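Local coordinates for protein KLLA0E02245p (Kluyveromyces lactis, PDB 4GPS) that removes NAD and methylguanosine caps from the 5' ends of RNAs and also degrades RNA as a 5'-3' exoribonuclease, using a divalent metal cation, at residues H307-L312 against Y366-N371; R313-T318 against Y344-I349. One frame throughout, in Å; residues are numbered along the deposited sequence.

Contact 1. Residues H307-L312 against Y366-N371; sequences HRRKLL and YKFNPN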
loop_
_atom_site.group_PDB
_atom_site.type_symbol
_atom_site.label_atom_id
_atom_site.label_comp_id
_atom_site.label_asym_id
_atom_site.label_seq_id
_atom_site.Cartn_x
_atom_site.Cartn_y
_atom_site.Cartn_z
ATOM N N HIS A 307 -12.660 1.243 10.730
ATOM C CA HIS A 307 -12.994 0.636 9.460
ATOM C C HIS A 307 -12.850 1.611 8.292
ATOM O O HIS A 307 -12.451 1.222 7.192
ATOM C CB HIS A 307 -14.412 0.065 9.536
ATOM C CG HIS A 307 -14.464 -1.330 10.070
ATOM N ND1 HIS A 307 -15.640 -1.956 10.420
ATOM C CD2 HIS A 307 -13.485 -2.250 10.242
ATOM C CE1 HIS A 307 -15.384 -3.206 10.775
ATOM N NE2 HIS A 307 -14.081 -3.409 10.673
ATOM N N ARG A 308 -13.148 2.883 8.528
ATOM C CA ARG A 308 -13.018 3.878 7.475
ATOM C C ARG A 308 -11.542 4.018 7.138
ATOM O O ARG A 308 -11.186 4.172 5.976
ATOM C CB ARG A 308 -13.615 5.217 7.916
ATOM C CG ARG A 308 -15.140 5.146 8.152
ATOM C CD ARG A 308 -15.946 5.014 6.861
ATOM N NE ARG A 308 -15.774 6.183 5.994
ATOM C CZ ARG A 308 -16.292 7.393 6.214
ATOM N NH1 ARG A 308 -17.043 7.635 7.278
ATOM N NH2 ARG A 308 -16.023 8.380 5.371
ATOM N N ARG A 309 -10.683 3.947 8.157
ATOM C CA ARG A 309 -9.234 4.023 7.957
ATOM C C ARG A 309 -8.759 2.832 7.139
ATOM O O ARG A 309 -7.945 2.979 6.226
ATOM C CB ARG A 309 -8.495 3.981 9.292
ATOM C CG ARG A 309 -7.986 5.285 9.772
ATOM C CD ARG A 309 -7.795 5.237 11.262
ATOM N NE ARG A 309 -7.847 6.587 11.786
ATOM C CZ ARG A 309 -8.137 6.902 13.037
ATOM N NH1 ARG A 309 -8.413 5.953 13.933
ATOM N NH2 ARG A 309 -8.138 8.177 13.385
ATOM N N LYS A 310 -9.263 1.651 7.484
ATOM C CA LYS A 310 -8.879 0.436 6.779
ATOM C C LYS A 310 -9.324 0.479 5.304
ATOM O O LYS A 310 -8.542 0.154 4.409
ATOM C CB LYS A 310 -9.453 -0.801 7.498
ATOM C CG LYS A 310 -9.223 -2.074 6.754
ATOM C CD LYS A 310 -9.882 -3.274 7.425
ATOM C CE LYS A 310 -9.193 -3.681 8.714
ATOM N NZ LYS A 310 -9.892 -4.875 9.284
ATOM N N LEU A 311 -10.568 0.887 5.058
ATOM C CA LEU A 311 -11.091 0.994 3.696
ATOM C C LEU A 311 -10.265 2.011 2.895
ATOM O O LEU A 311 -9.868 1.732 1.763
ATOM C CB LEU A 311 -12.567 1.400 3.715
ATOM C CG LEU A 311 -13.493 0.317 4.297
ATOM C CD1 LEU A 311 -14.801 0.948 4.678
ATOM C CD2 LEU A 311 -13.711 -0.822 3.291
ATOM N N LEU A 312 -9.962 3.167 3.487
ATOM C CA LEU A 312 -9.170 4.164 2.772
ATOM C C LEU A 312 -7.774 3.619 2.468
ATOM O O LEU A 312 -7.257 3.775 1.364
ATOM C CB LEU A 312 -9.062 5.463 3.588
ATOM C CG LEU A 312 -8.175 6.583 3.026
ATOM C CD1 LEU A 312 -8.779 7.059 1.686
ATOM C CD2 LEU A 312 -8.025 7.739 4.045
ATOM N N TYR A 366 -10.725 14.705 7.825
ATOM C CA TYR A 366 -11.078 15.027 6.460
ATOM C C TYR A 366 -12.105 14.050 5.939
ATOM O O TYR A 366 -12.170 13.806 4.743
ATOM C CB TYR A 366 -9.825 15.009 5.580
ATOM C CG TYR A 366 -8.800 15.963 6.094
ATOM C CD1 TYR A 366 -7.827 15.547 6.992
ATOM C CD2 TYR A 366 -8.846 17.309 5.751
ATOM C CE1 TYR A 366 -6.912 16.450 7.546
ATOM C CE2 TYR A 366 -7.938 18.236 6.301
ATOM C CZ TYR A 366 -6.972 17.803 7.196
ATOM O OH TYR A 366 -6.073 18.711 7.748
ATOM N N LYS A 367 -12.915 13.512 6.847
ATOM C CA LYS A 367 -13.937 12.514 6.506
ATOM C C LYS A 367 -13.392 11.368 5.622
ATOM O O LYS A 367 -14.125 10.796 4.806
ATOM C CB LYS A 367 -15.127 13.177 5.826
ATOM C CG LYS A 367 -15.840 14.183 6.699
ATOM C CD LYS A 367 -17.116 14.656 6.044
ATOM C CE LYS A 367 -18.025 15.385 7.028
ATOM N NZ LYS A 367 -19.412 15.483 6.478
ATOM N N PHE A 368 -12.108 11.034 5.807
ATOM C CA PHE A 368 -11.458 9.947 5.061
ATOM C C PHE A 368 -11.813 9.977 3.562
ATOM O O PHE A 368 -12.124 8.956 2.932
ATOM C CB PHE A 368 -11.848 8.581 5.652
ATOM C CG PHE A 368 -11.720 8.498 7.148
ATOM C CD1 PHE A 368 -12.816 8.772 7.974
ATOM C CD2 PHE A 368 -10.503 8.158 7.739
ATOM C CE1 PHE A 368 -12.702 8.711 9.367
ATOM C CE2 PHE A 368 -10.376 8.094 9.123
ATOM C CZ PHE A 368 -11.485 8.374 9.942
ATOM N N ASN A 369 -11.756 11.162 2.979
ATOM C CA ASN A 369 -12.083 11.298 1.575
ATOM C C ASN A 369 -10.862 10.928 0.707
ATOM O O ASN A 369 -9.812 11.568 0.808
ATOM C CB ASN A 369 -12.517 12.749 1.301
ATOM C CG ASN A 369 -13.187 12.916 -0.050
ATOM O OD1 ASN A 369 -12.688 12.455 -1.083
ATOM N ND2 ASN A 369 -14.320 13.596 -0.050
ATOM N N PRO A 370 -10.998 9.914 -0.172
ATOM C CA PRO A 370 -9.876 9.521 -1.032
ATOM C C PRO A 370 -9.363 10.697 -1.875
ATOM O O PRO A 370 -8.199 10.709 -2.282
ATOM C CB PRO A 370 -10.456 8.433 -1.926
ATOM C CG PRO A 370 -11.727 8.039 -1.259
ATOM C CD PRO A 370 -12.237 9.233 -0.564
ATOM N N ASN A 371 -10.227 11.678 -2.146
ATOM C CA ASN A 371 -9.811 12.812 -2.964
ATOM C C ASN A 371 -8.915 13.750 -2.189
ATOM O O ASN A 371 -7.958 14.303 -2.736
ATOM C CB ASN A 371 -11.018 13.538 -3.527
ATOM C CG ASN A 371 -11.791 12.677 -4.495
ATOM O OD1 ASN A 371 -12.879 12.165 -4.165
ATOM N ND2 ASN A 371 -11.236 12.492 -5.695
HETATM O O HOH W 1 -14.212 7.552 3.394
#
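Two first torsions of the same sense bring Phe368 and Arg308 together: in the phenylalanine CG stands anti to the carbonyl carbon (chi1 -48°), which sends the ring in toward helix 305-319, and in the arginine CG likewise lies beside the backbone N (chi1 -65°). Arg308 CB then sits over one face of the Phe368 ring, 3.9 Å from the ring centroid and displaced toward the rim, a CH-pi contact. Because the arginine chain bends at both chi2 and chi3, its guanidinium curls back to the ring, and CZ comes within 4.1 Å of Phe368 CD1. That carbon lies over the centre of the guanidinium, yet the two planes are inclined by 63°, so the groups do not stack. Arg308 NH2 donates to a water at 2.8 Å, and the water in turn donates to Phe368 O, tying the helix to the loop backbone through one bridging molecule. The loop is the approach to helix 370-393 of this RAI1-like PD-(D/E)XK nuclease fold; Asn369 is the N-cap, its OD1 accepting from Asn371 N at 2.8 Å on an in-plane lone pair, while its ND2 is bonded to Tyr74 O and Val72 O. From the next helical position Arg309 sends an extended chain past the ring, CG lying 3.7 Å from Phe368 CE2; its NE is bonded to Phe193 O and its guanidinium makes a cation-pi contact with Phe365. Without the ring, as with an alanine here, a gap would probably open against Arg308, Arg309 and Leu312, leaving the bent Arg308 held mainly by its water. One turn on from Arg308, Leu312 CD2 lies at the ring edge, near its plane, 4.2 Å from Phe368 CB, and CD1 reaches Pro370 CA at 3.8 Å, in the first turn of helix 370-393.

Contact 2. Residues R313-T318 against Y344-I349; sequences RMWIQT and YKIQDI
Ile346 and Ile349, one turn apart at the start of helix 346-353, meet the side of helix 305-319 that carries Trp315, with Met314 and Thr318 completing an almost wholly apolar contact between two helices of the PD-(D/E)XK nuclease fold. In Ile346 CG1 is anti to the backbone N (chi1 -173°), and the bend at chi2 (59°) turns CD1 in between Trp315 and Thr318. It approaches the five-membered part of the indole obliquely, 3.5 Å from Trp315 CD1, and also comes to 3.2 Å from Thr318 OG1, the isoleucine and threonine side chains running past one another in opposite directions. The same hydroxyl makes a weak bond back to Met314 O, one turn earlier. Ile349 divides its branches between two neighbours: CG2 packs 3.9 Å from Trp315 CB, close to the helix backbone, and CD1 meets Met314 SD at 4.2 Å. Trp315 thus offers each isoleucine a different part of itself, CB to one and CD1 and NE1 of the five-membered ring to the other, while the indole N-H is bonded to Thr79 OG1. At the start of helix 346-353, Lys345 N donates to Asp348 OD2 at 2.7 Å, a bond that ties the N-cap residue to the first turn. Strand 325-331 adjoins the contact, its Leu326 touching both Thr318 and Ile349. Helix 182-190 packs against Arg313 and Ile316, and strand 290-297 brings Glu293, a ligand of the divalent metal, against Thr318 and Lys295, a probable substrate-binding residue, against Met314.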
loop_
_atom_site.group_PDB
_atom_site.type_symbol
_atom_site.label_atom_id
_atom_site.label_comp_id
_atom_site.label_asym_id
_atom_site.label_seq_id
_atom_site.Cartn_x
_atom_site.Cartn_y
_atom_site.Cartn_z
ATOM N N ARG A 313 -7.174 2.947 3.441
ATOM C CA ARG A 313 -5.838 2.406 3.277
ATOM C C ARG A 313 -5.833 1.378 2.150
ATOM O O ARG A 313 -4.936 1.343 1.313
ATOM C CB ARG A 313 -5.387 1.789 4.607
ATOM C CG ARG A 313 -3.907 1.956 4.896
ATOM C CD ARG A 313 -3.515 1.524 6.309
ATOM N NE ARG A 313 -2.161 2.000 6.601
ATOM C CZ ARG A 313 -1.087 1.452 6.067
ATOM N NH1 ARG A 313 -1.235 0.426 5.262
ATOM N NH2 ARG A 313 0.110 1.964 6.263
ATOM N N MET A 314 -6.883 0.575 2.128
ATOM C CA MET A 314 -7.095 -0.488 1.149
ATOM C C MET A 314 -7.133 0.163 -0.254
ATOM O O MET A 314 -6.477 -0.283 -1.205
ATOM C CB MET A 314 -8.448 -1.127 1.465
ATOM C CG MET A 314 -8.612 -2.549 1.182
ATOM S SD MET A 314 -10.159 -3.179 1.927
ATOM C CE MET A 314 -9.594 -3.540 3.636
ATOM N N TRP A 315 -7.944 1.206 -0.372
ATOM C CA TRP A 315 -8.055 1.926 -1.610
ATOM C C TRP A 315 -6.674 2.468 -2.015
ATOM O O TRP A 315 -6.269 2.290 -3.160
ATOM C CB TRP A 315 -9.040 3.087 -1.444
ATOM C CG TRP A 315 -9.104 3.994 -2.648
ATOM C CD1 TRP A 315 -9.779 3.762 -3.827
ATOM C CD2 TRP A 315 -8.408 5.226 -2.822
ATOM N NE1 TRP A 315 -9.535 4.768 -4.715
ATOM C CE2 TRP A 315 -8.697 5.685 -4.132
ATOM C CE3 TRP A 315 -7.557 5.992 -2.004
ATOM C CZ2 TRP A 315 -8.168 6.884 -4.642
ATOM C CZ3 TRP A 315 -7.027 7.186 -2.517
ATOM C CH2 TRP A 315 -7.338 7.614 -3.823
ATOM N N ILE A 316 -5.953 3.135 -1.102
ATOM C CA ILE A 316 -4.636 3.681 -1.463
ATOM C C ILE A 316 -3.721 2.552 -1.881
ATOM O O ILE A 316 -2.963 2.682 -2.835
ATOM C CB ILE A 316 -3.957 4.374 -0.304
ATOM C CG1 ILE A 316 -4.812 5.555 0.158
ATOM C CG2 ILE A 316 -2.548 4.825 -0.723
ATOM C CD1 ILE A 316 -4.418 6.060 1.515
ATOM N N GLN A 317 -3.816 1.435 -1.166
ATOM C CA GLN A 317 -2.983 0.272 -1.445
ATOM C C GLN A 317 -3.125 -0.271 -2.870
ATOM O O GLN A 317 -2.128 -0.476 -3.558
ATOM C CB GLN A 317 -3.264 -0.816 -0.417
ATOM C CG GLN A 317 -2.655 -2.133 -0.722
ATOM C CD GLN A 317 -3.196 -3.246 0.176
ATOM O OE1 GLN A 317 -2.964 -4.424 -0.080
ATOM N NE2 GLN A 317 -3.908 -2.873 1.228
ATOM N N THR A 318 -4.340 -0.489 -3.339
ATOM C CA THR A 318 -4.475 -1.013 -4.683
ATOM C C THR A 318 -4.362 0.083 -5.719
ATOM O O THR A 318 -3.839 -0.144 -6.820
ATOM C CB THR A 318 -5.779 -1.796 -4.881
ATOM O OG1 THR A 318 -6.881 -1.031 -4.420
ATOM C CG2 THR A 318 -5.714 -3.123 -4.110
ATOM N N TYR A 344 -13.499 -7.081 -5.063
ATOM C CA TYR A 344 -13.715 -5.649 -5.239
ATOM C C TYR A 344 -12.706 -5.139 -6.209
ATOM O O TYR A 344 -11.528 -5.485 -6.110
ATOM C CB TYR A 344 -13.495 -4.865 -3.943
ATOM C CG TYR A 344 -14.520 -5.090 -2.855
ATOM C CD1 TYR A 344 -15.642 -4.287 -2.752
ATOM C CD2 TYR A 344 -14.338 -6.087 -1.906
ATOM C CE1 TYR A 344 -16.540 -4.466 -1.728
ATOM C CE2 TYR A 344 -15.237 -6.276 -0.888
ATOM C CZ TYR A 344 -16.337 -5.462 -0.801
ATOM O OH TYR A 344 -17.251 -5.671 0.209
ATOM N N LYS A 345 -13.155 -4.334 -7.159
ATOM C CA LYS A 345 -12.219 -3.701 -8.070
ATOM C C LYS A 345 -11.935 -2.357 -7.391
ATOM O O LYS A 345 -12.584 -2.027 -6.370
ATOM C CB LYS A 345 -12.846 -3.536 -9.445
ATOM C CG LYS A 345 -12.818 -4.847 -10.148
ATOM C CD LYS A 345 -13.451 -4.823 -11.492
ATOM C CE LYS A 345 -13.285 -6.205 -12.089
ATOM N NZ LYS A 345 -11.832 -6.543 -12.179
ATOM N N ILE A 346 -10.969 -1.603 -7.912
ATOM C CA ILE A 346 -10.616 -0.322 -7.302
ATOM C C ILE A 346 -11.822 0.628 -7.271
ATOM O O ILE A 346 -12.069 1.297 -6.260
ATOM C CB ILE A 346 -9.439 0.352 -8.054
ATOM C CG1 ILE A 346 -8.980 1.590 -7.295
ATOM C CG2 ILE A 346 -9.868 0.732 -9.466
ATOM C CD1 ILE A 346 -8.537 1.267 -5.920
ATOM N N GLN A 347 -12.576 0.682 -8.366
ATOM C CA GLN A 347 -13.767 1.532 -8.438
ATOM C C GLN A 347 -14.771 1.132 -7.340
ATOM O O GLN A 347 -15.450 1.990 -6.766
ATOM C CB GLN A 347 -14.420 1.406 -9.828
ATOM C CG GLN A 347 -15.759 2.117 -9.955
ATOM C CD GLN A 347 -15.657 3.630 -9.730
ATOM O OE1 GLN A 347 -16.593 4.252 -9.184
ATOM N NE2 GLN A 347 -14.523 4.234 -10.150
ATOM N N ASP A 348 -14.854 -0.168 -7.041
ATOM C CA ASP A 348 -15.760 -0.651 -6.001
ATOM C C ASP A 348 -15.320 -0.164 -4.611
ATOM O O ASP A 348 -16.152 0.381 -3.858
ATOM C CB ASP A 348 -15.866 -2.186 -6.009
ATOM C CG ASP A 348 -16.346 -2.742 -7.361
ATOM O OD1 ASP A 348 -17.392 -2.285 -7.870
ATOM O OD2 ASP A 348 -15.678 -3.644 -7.918
ATOM N N ILE A 349 -14.045 -0.345 -4.240
ATOM C CA ILE A 349 -13.631 0.143 -2.912
ATOM C C ILE A 349 -13.849 1.643 -2.892
ATOM O O ILE A 349 -14.294 2.173 -1.900
ATOM C CB ILE A 349 -12.147 -0.065 -2.581
ATOM C CG1 ILE A 349 -11.822 -1.533 -2.562
ATOM C CG2 ILE A 349 -11.867 0.463 -1.168
ATOM C CD1 ILE A 349 -12.552 -2.256 -1.425
#

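How the contacts relate
Both contacts are built on helix 305-319: contact 1 uses its first half and contact 2 the residues that follow directly, their centres about 11 Å apart. Along the chain the order is nested, since 344-349 falls inside the loop that 307-312 closes with 366-371, and helix 346-353 precedes helix 370-393. The two patches join where Trp315 CH2 meets Pro370 O at 3.6 Å, and Ile353 touches Leu312 and Pro370. One helix is thereby packed against two later ones within the nuclease fold. Its latter half also carries Gln317, which by similarity binds substrate, and Thr318, which touches the metal ligand Glu293, so the packing runs from the loop before helix 370-393 toward the metal site.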